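Local coordinates for paternally-expressed gene 3 protein (Homo sapiens, PDB 4BHX) that mediates between p53 and BAX in a neuronal death pathway and, through the SCAN domain described here, forms homo- or heterodimers to control gene expression, at residues G23-K26 against T27-K30; N33-L36 against D37-Q40; E56-L59 against T60-P63. One frame throughout, in Å; residues are numbered along the deposited sequence.

Contact 1 of 3, residues G23-K26 against T27-K30; sequences GPRK and TLIK. With EDO (1,2-ethanediol), chain I.
Helix 24-39 starts after Gly23, its N-cap residue, and Thr27 N closes the first turn by donating to Gly23 O at 3.1 Å, in the carbonyl plane. The bonds Leu28 N to Pro24 O, Ile29 N to Arg25 O and Lys30 N to Lys26 O carry the ladder on. The same Gly23 oxygen is gripped a second time, by the hydroxyl of Thr27: OG1 lies 2.8 Å from Gly23 O and comes in from above the carbonyl plane, 44° out of it. The torsion at Thr27 explains this, since chi1 of -66° sets OG1 beside its own backbone N and lets one residue offer both donors to one acceptor. On another flank, Arg25 bends at chi2 and chi3, so that its side chain runs next to that of Leu28, both pointing the same way; Arg25 NH1 ends 3.9 Å from Leu28 CD2. Ile29 lays CG1 against the carbonyl of Arg25, with CG1 3.4 Å from Arg25 O. Lys26 reaches outward to a 1,2-ethanediol, probably from the crystallisation liquor, through a weak bond from NZ to O1 of 2.9 Å. Thr27 also packs on Tyr18 and Val22 of the preceding loop. In this N-terminal turn of a SCAN-domain helix, the paired donors of Thr27 fix the Gly23 carbonyl, while Arg25 and Lys26 stay at the surface.

Contact 2 of 3, residues N33-L36 against D37-Q40; sequences NLCL and DWLQ. With EDO (1,2-ethanediol), chain N.
Cys35 O receives two backbone N-H groups in the C-terminal turn of helix 24-39: a sound bond from Leu39 N at 2.9 Å and a weak one from Trp38 N at 3.3 Å, whose N-H···O angle is only 123°. The weak bond is an extra i to i+3 branch on an intact i to i+4 ladder, for Trp38 N also donates to Leu34 O, and Asp37 N to Asn33 O keeps the same pattern one step earlier. Gln40 N completes the last i to i+4 bond, to Leu36 O at 2.8 Å; beyond that nitrogen a positive phi of 42° takes the chain out of the helix.

Among the side chains, Cys35 and Leu39 meet one turn apart. With chi1 of -171°, the thiol lies opposite the backbone N across the CA-CB bond, and SG comes 3.8 Å from Leu39 CD1; the other methyl of Leu39, CD2, sits over the centre of the Trp38 ring, 3.7 Å above its plane. Within the all-helical SCAN domain, Cys35 rests on Phe13 of helix 6-15, Trp38 stacks with His10, and Leu39 packs on Leu52 of helix 46-61. At the outer edge, Asn33 OD1 accepts from O1 of a 1,2-ethanediol at 3.0 Å, and Leu36 CD1 touches C1 of the same molecule, which probably comes from the crystallisation liquor. Trp38 NE1 bonds to a di(hydroxyethyl)ether of probably similar origin. The chemistry thus pairs two roles: Cys35 SG, the Leu39 methyls and the indole face under CD2 pack as an apolar cluster, while the backbone continues its bonding past the helix, the carbonyls of Leu39 and Gln40 being taken up by Arg44 and Thr43.

Contact 3 of 3, residues E56-L59 against T60-P63; sequences EQYL and TIIP. With EDO (1,2-ethanediol), chain G.
Polar contacts centre on Gln57 O, which accepts the Thr60 hydroxyl, with Thr60 OG1 at 2.7 Å, in the carbonyl plane and on a lone pair. Chi1 of 77° places OG1 between its backbone N and carbonyl carbon, facing that oxygen, and turns CG2 towards Glu56 O. Weak backbone bonds from Thr60 N and Ile61 N converge on Gln57 O too. A firmer one joins Ile61 N to Tyr58 O at 3.0 Å, with the donor well above the carbonyl plane, 60° out; this is an i to i+3 bond, alongside the weak i to i+4 bond from the same N.

The apolar contacts gather round Tyr58. Its side chain crosses that of Ile62 at about a right angle, bringing Tyr58 CD1 3.5 Å from Ile62 CD1, while Ile61 CG1 lies 4.2 Å from the same ring carbon.

A separate van der Waals touch sets the amide nitrogen Gln57 NE2 3.7 Å from the methyl Ile61 CG2, these side chains also crossing at about a right angle.

In the all-helical SCAN fold, these residues carry helix 46-61 into the following loop. Glu56 forms a salt bridge with Arg14 and a hydrogen bond with His10 of helix 6-15; Tyr58 and Leu59 pack on helix 78-85, while Leu59 and Ile62 also touch helix 67-73.

From the N terminus, helix 6-15 leads through a loop to contact 1, at the start of helix 24-39; contact 2 lies at the C-terminal end of the same helix, and contact 3 lies in the C-terminal part of helix 46-61 and runs into the loop after it. Each spans adjoining residues and closes no long loop; they follow in series, so none nests within or crosses another. Contacts 1 and 2 lie on the same side of the chain's centre, contact 3 on the opposite side. Contacts 2 and 3 touch, Trp38 CH2 packing 3.5 Å from Glu56 OE1, and together tie helices 6-15, 24-39 and 46-61, while contact 1 packs on the loop before helix 24-39.

Contact 1 of 3, residues G23-K26 against T27-K30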
loop_
_atom_site.group_PDB
_atom_site.type_symbol
_atom_site.label_atom_id
_atom_site.label_comp_id
_atom_site.label_asym_id
_atom_site.label_seq_id
_atom_site.Cartn_x
_atom_site.Cartn_y
_atom_site.Cartn_z
ATOM N N GLY A 23 2.947 -23.890 -8.070
ATOM C CA GLY A 23 2.550 -24.585 -6.878
ATOM C C GLY A 23 2.702 -23.795 -5.589
ATOM O O GLY A 23 3.247 -22.693 -5.570
ATOM N N PRO A 24 2.281 -24.406 -4.486
ATOM C CA PRO A 24 2.124 -23.727 -3.213
ATOM C C PRO A 24 3.364 -23.244 -2.503
ATOM O O PRO A 24 3.354 -22.119 -1.950
ATOM C CB PRO A 24 1.379 -24.744 -2.336
ATOM C CG PRO A 24 1.035 -25.895 -3.229
ATOM C CD PRO A 24 1.972 -25.846 -4.374
ATOM N N ARG A 25 4.425 -24.031 -2.519
ATOM C CA ARG A 25 5.654 -23.610 -1.837
ATOM C C ARG A 25 6.355 -22.431 -2.539
ATOM O O ARG A 25 6.788 -21.464 -1.914
ATOM C CB ARG A 25 6.612 -24.807 -1.723
ATOM C CG ARG A 25 7.975 -24.461 -1.169
ATOM C CD ARG A 25 7.964 -23.940 0.253
ATOM N NE ARG A 25 7.305 -24.814 1.244
ATOM C CZ ARG A 25 7.147 -24.494 2.539
ATOM N NH1 ARG A 25 7.626 -23.342 3.014
ATOM N NH2 ARG A 25 6.518 -25.306 3.381
ATOM N N LYS A 26 6.458 -22.510 -3.847
ATOM C CA LYS A 26 7.093 -21.434 -4.597
ATOM C C LYS A 26 6.222 -20.173 -4.567
ATOM O O LYS A 26 6.719 -19.067 -4.573
ATOM C CB LYS A 26 7.361 -21.889 -6.021
ATOM C CG LYS A 26 8.553 -22.837 -6.109
ATOM C CD LYS A 26 8.903 -23.168 -7.566
ATOM C CE LYS A 26 9.376 -24.633 -7.678
ATOM N NZ LYS A 26 10.152 -24.980 -8.917
ATOM N N THR A 27 4.918 -20.338 -4.488
ATOM C CA THR A 27 4.023 -19.183 -4.438
ATOM C C THR A 27 4.177 -18.484 -3.091
ATOM O O THR A 27 4.229 -17.229 -3.049
ATOM C CB THR A 27 2.587 -19.544 -4.651
ATOM O OG1 THR A 27 2.417 -20.029 -5.986
ATOM C CG2 THR A 27 1.669 -18.270 -4.401
ATOM N N LEU A 28 4.340 -19.256 -2.018
ATOM C CA LEU A 28 4.634 -18.644 -0.717
ATOM C C LEU A 28 5.935 -17.849 -0.738
ATOM O O LEU A 28 6.014 -16.749 -0.196
ATOM C CB LEU A 28 4.743 -19.697 0.399
ATOM C CG LEU A 28 5.127 -19.203 1.756
ATOM C CD1 LEU A 28 4.175 -18.066 2.176
ATOM C CD2 LEU A 28 5.150 -20.319 2.818
ATOM N N ILE A 29 6.984 -18.443 -1.296
ATOM C CA ILE A 29 8.297 -17.779 -1.349
ATOM C C ILE A 29 8.155 -16.427 -2.060
ATOM O O ILE A 29 8.684 -15.429 -1.600
ATOM C CB ILE A 29 9.349 -18.700 -2.000
ATOM C CG1 ILE A 29 9.653 -19.889 -1.053
ATOM C CG2 ILE A 29 10.666 -17.960 -2.259
ATOM C CD1 ILE A 29 10.419 -21.012 -1.740
ATOM N N LYS A 30 7.453 -16.414 -3.196
ATOM C CA LYS A 30 7.257 -15.200 -3.974
ATOM C C LYS A 30 6.493 -14.123 -3.210
ATOM O O LYS A 30 6.880 -12.934 -3.180
ATOM C CB LYS A 30 6.470 -15.482 -5.229
ATOM C CG LYS A 30 7.202 -16.314 -6.226
ATOM C CD LYS A 30 6.171 -16.965 -7.129
ATOM C CE LYS A 30 6.129 -16.415 -8.521
ATOM N NZ LYS A 30 6.736 -17.414 -9.446
HETATM C C1 EDO I . 8.207 -25.335 -11.455
HETATM O O1 EDO I . 7.700 -25.870 -10.216
HETATM C C2 EDO I . 7.774 -23.888 -11.627
HETATM O O2 EDO I . 8.872 -22.976 -11.516
#

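Contact 2 of 3, residues N33-L36 against D37-Q40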
loop_
_atom_site.group_PDB
_atom_site.type_symbol
_atom_site.label_atom_id
_atom_site.label_comp_id
_atom_site.label_asym_id
_atom_site.label_seq_id
_atom_site.Cartn_x
_atom_site.Cartn_y
_atom_site.Cartn_z
ATOM N N ASN A 33 8.754 -12.640 -0.453
ATOM C CA ASN A 33 9.730 -11.694 -1.086
ATOM C C ASN A 33 9.095 -10.366 -1.481
ATOM O O ASN A 33 9.610 -9.301 -1.131
ATOM C CB ASN A 33 10.363 -12.351 -2.278
ATOM C CG ASN A 33 11.333 -13.446 -1.889
ATOM O OD1 ASN A 33 11.892 -13.389 -0.811
ATOM N ND2 ASN A 33 11.562 -14.404 -2.756
ATOM N N LEU A 34 7.943 -10.415 -2.167
ATOM C CA LEU A 34 7.223 -9.203 -2.566
ATOM C C LEU A 34 6.810 -8.360 -1.392
ATOM O O LEU A 34 6.975 -7.141 -1.406
ATOM C CB LEU A 34 6.030 -9.517 -3.463
ATOM C CG LEU A 34 6.388 -10.180 -4.804
ATOM C CD1 LEU A 34 5.128 -10.771 -5.453
ATOM C CD2 LEU A 34 7.094 -9.178 -5.724
ATOM N N CYS A 35 6.294 -8.986 -0.330
ATOM C CA CYS A 35 5.791 -8.207 0.826
ATOM C C CYS A 35 6.940 -7.557 1.543
ATOM O O CYS A 35 6.840 -6.445 2.044
ATOM C CB CYS A 35 5.073 -9.142 1.795
ATOM S SG CYS A 35 4.191 -8.320 3.128
ATOM N N LEU A 36 8.061 -8.281 1.659
ATOM C CA LEU A 36 9.278 -7.693 2.294
ATOM C C LEU A 36 9.903 -6.510 1.499
ATOM O O LEU A 36 10.399 -5.545 2.096
ATOM C CB LEU A 36 10.317 -8.775 2.487
ATOM C CG LEU A 36 10.055 -9.932 3.471
ATOM C CD1 LEU A 36 11.132 -11.041 3.458
ATOM C CD2 LEU A 36 9.911 -9.351 4.808
ATOM N N ASP A 37 9.863 -6.594 0.171
ATOM C CA ASP A 37 10.330 -5.517 -0.711
ATOM C C ASP A 37 9.372 -4.347 -0.739
ATOM O O ASP A 37 9.773 -3.242 -0.975
ATOM C CB ASP A 37 10.598 -6.051 -2.131
ATOM C CG ASP A 37 11.930 -6.851 -2.225
ATOM O OD1 ASP A 37 12.883 -6.536 -1.470
ATOM O OD2 ASP A 37 11.965 -7.819 -2.973
ATOM N N TRP A 38 8.096 -4.554 -0.374
ATOM C CA TRP A 38 7.212 -3.455 -0.153
ATOM C C TRP A 38 7.443 -2.830 1.205
ATOM O O TRP A 38 7.662 -1.595 1.321
ATOM C CB TRP A 38 5.734 -3.948 -0.283
ATOM C CG TRP A 38 4.714 -2.989 0.229
ATOM C CD1 TRP A 38 4.720 -1.607 0.159
ATOM C CD2 TRP A 38 3.429 -3.361 0.795
ATOM N NE1 TRP A 38 3.517 -1.109 0.724
ATOM C CE2 TRP A 38 2.733 -2.172 1.121
ATOM C CE3 TRP A 38 2.801 -4.602 1.035
ATOM C CZ2 TRP A 38 1.463 -2.199 1.675
ATOM C CZ3 TRP A 38 1.560 -4.607 1.633
ATOM C CH2 TRP A 38 0.894 -3.427 1.927
ATOM N N LEU A 39 7.387 -3.626 2.277
ATOM C CA LEU A 39 7.290 -3.028 3.606
ATOM C C LEU A 39 8.659 -2.733 4.238
ATOM O O LEU A 39 8.740 -1.935 5.144
ATOM C CB LEU A 39 6.440 -3.944 4.490
ATOM C CG LEU A 39 4.957 -3.959 4.150
ATOM C CD1 LEU A 39 4.230 -4.963 5.004
ATOM C CD2 LEU A 39 4.343 -2.574 4.385
ATOM N N GLN A 40 9.724 -3.359 3.723
ATOM C CA GLN A 40 11.134 -3.194 4.202
ATOM C C GLN A 40 11.244 -3.149 5.724
ATOM O O GLN A 40 11.683 -2.141 6.292
ATOM C CB GLN A 40 11.745 -1.907 3.600
ATOM C CG GLN A 40 11.647 -1.820 2.086
ATOM C CD GLN A 40 12.380 -0.634 1.489
ATOM O OE1 GLN A 40 11.834 0.442 1.289
ATOM N NE2 GLN A 40 13.621 -0.849 1.175
HETATM C C1 EDO N . 11.383 -14.806 2.795
HETATM O O1 EDO N . 11.583 -15.301 1.460
HETATM C C2 EDO N . 12.600 -15.033 3.679
HETATM O O2 EDO N . 13.737 -14.392 3.085
#

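Contact 3 of 3, residues E56-L59 against T60-P63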
loop_
_atom_site.group_PDB
_atom_site.type_symbol
_atom_site.label_atom_id
_atom_site.label_comp_id
_atom_site.label_asym_id
_atom_site.label_seq_id
_atom_site.Cartn_x
_atom_site.Cartn_y
_atom_site.Cartn_z
ATOM N N GLU A 56 -3.172 2.006 3.522
ATOM C CA GLU A 56 -3.553 1.202 2.398
ATOM C C GLU A 56 -5.068 0.996 2.375
ATOM O O GLU A 56 -5.738 1.196 1.331
ATOM C CB GLU A 56 -2.889 -0.157 2.393
ATOM C CG GLU A 56 -3.292 -0.991 1.190
ATOM C CD GLU A 56 -2.816 -2.419 1.215
ATOM O OE1 GLU A 56 -2.582 -3.048 2.332
ATOM O OE2 GLU A 56 -2.571 -2.931 0.092
ATOM N N GLN A 57 -5.611 0.650 3.532
ATOM C CA GLN A 57 -7.071 0.418 3.667
ATOM C C GLN A 57 -7.869 1.723 3.487
ATOM O O GLN A 57 -8.808 1.777 2.718
ATOM C CB GLN A 57 -7.380 -0.335 4.978
ATOM C CG GLN A 57 -8.876 -0.643 5.098
ATOM C CD GLN A 57 -9.381 -1.584 4.059
ATOM O OE1 GLN A 57 -8.648 -2.452 3.553
ATOM N NE2 GLN A 57 -10.633 -1.436 3.712
ATOM N N TYR A 58 -7.407 2.815 4.105
ATOM C CA TYR A 58 -8.045 4.114 4.008
ATOM C C TYR A 58 -8.157 4.576 2.563
ATOM O O TYR A 58 -9.265 4.992 2.144
ATOM C CB TYR A 58 -7.352 5.193 4.860
ATOM C CG TYR A 58 -8.258 6.313 5.421
ATOM C CD1 TYR A 58 -9.377 6.800 4.709
ATOM C CD2 TYR A 58 -7.947 6.923 6.636
ATOM C CE1 TYR A 58 -10.195 7.800 5.238
ATOM C CE2 TYR A 58 -8.770 7.875 7.201
ATOM C CZ TYR A 58 -9.872 8.348 6.476
ATOM O OH TYR A 58 -10.658 9.311 7.052
ATOM N N LEU A 59 -7.073 4.436 1.798
ATOM C CA LEU A 59 -7.051 4.844 0.395
ATOM C C LEU A 59 -8.137 4.101 -0.423
ATOM O O LEU A 59 -8.757 4.691 -1.335
ATOM C CB LEU A 59 -5.666 4.652 -0.196
ATOM C CG LEU A 59 -4.630 5.642 0.390
ATOM C CD1 LEU A 59 -3.291 5.263 -0.228
ATOM C CD2 LEU A 59 -5.013 7.118 0.115
ATOM N N THR A 60 -8.431 2.849 -0.075
ATOM C CA THR A 60 -9.446 2.128 -0.790
ATOM C C THR A 60 -10.885 2.570 -0.453
ATOM O O THR A 60 -11.771 2.352 -1.246
ATOM C CB THR A 60 -9.319 0.605 -0.593
ATOM O OG1 THR A 60 -9.833 0.252 0.699
ATOM C CG2 THR A 60 -7.929 0.182 -0.740
ATOM N N ILE A 61 -11.168 3.093 0.721
ATOM C CA ILE A 61 -12.503 3.421 1.093
ATOM C C ILE A 61 -12.888 4.884 0.814
ATOM O O ILE A 61 -13.994 5.270 1.105
ATOM C CB ILE A 61 -12.843 3.016 2.547
ATOM C CG1 ILE A 61 -12.131 3.855 3.594
ATOM C CG2 ILE A 61 -12.542 1.526 2.677
ATOM C CD1 ILE A 61 -12.683 3.735 4.979
ATOM N N ILE A 62 -11.959 5.675 0.259
ATOM C CA ILE A 62 -12.248 7.107 -0.055
ATOM C C ILE A 62 -13.467 7.196 -0.977
ATOM O O ILE A 62 -13.509 6.517 -1.980
ATOM C CB ILE A 62 -11.015 7.771 -0.789
ATOM C CG1 ILE A 62 -9.782 7.745 0.079
ATOM C CG2 ILE A 62 -11.280 9.217 -1.217
ATOM C CD1 ILE A 62 -10.080 8.120 1.522
ATOM N N PRO A 63 -14.387 8.112 -0.697
ATOM C CA PRO A 63 -15.474 8.262 -1.668
ATOM C C PRO A 63 -14.948 8.408 -3.079
ATOM O O PRO A 63 -13.948 9.133 -3.324
ATOM C CB PRO A 63 -16.207 9.528 -1.180
ATOM C CG PRO A 63 -15.948 9.576 0.256
ATOM C CD PRO A 63 -14.541 9.035 0.430
HETATM C C1 EDO G . -6.743 4.602 -3.995
HETATM O O1 EDO G . -5.324 4.350 -4.058
HETATM C C2 EDO G . -7.159 6.063 -4.078
HETATM O O2 EDO G . -8.039 6.329 -2.980
#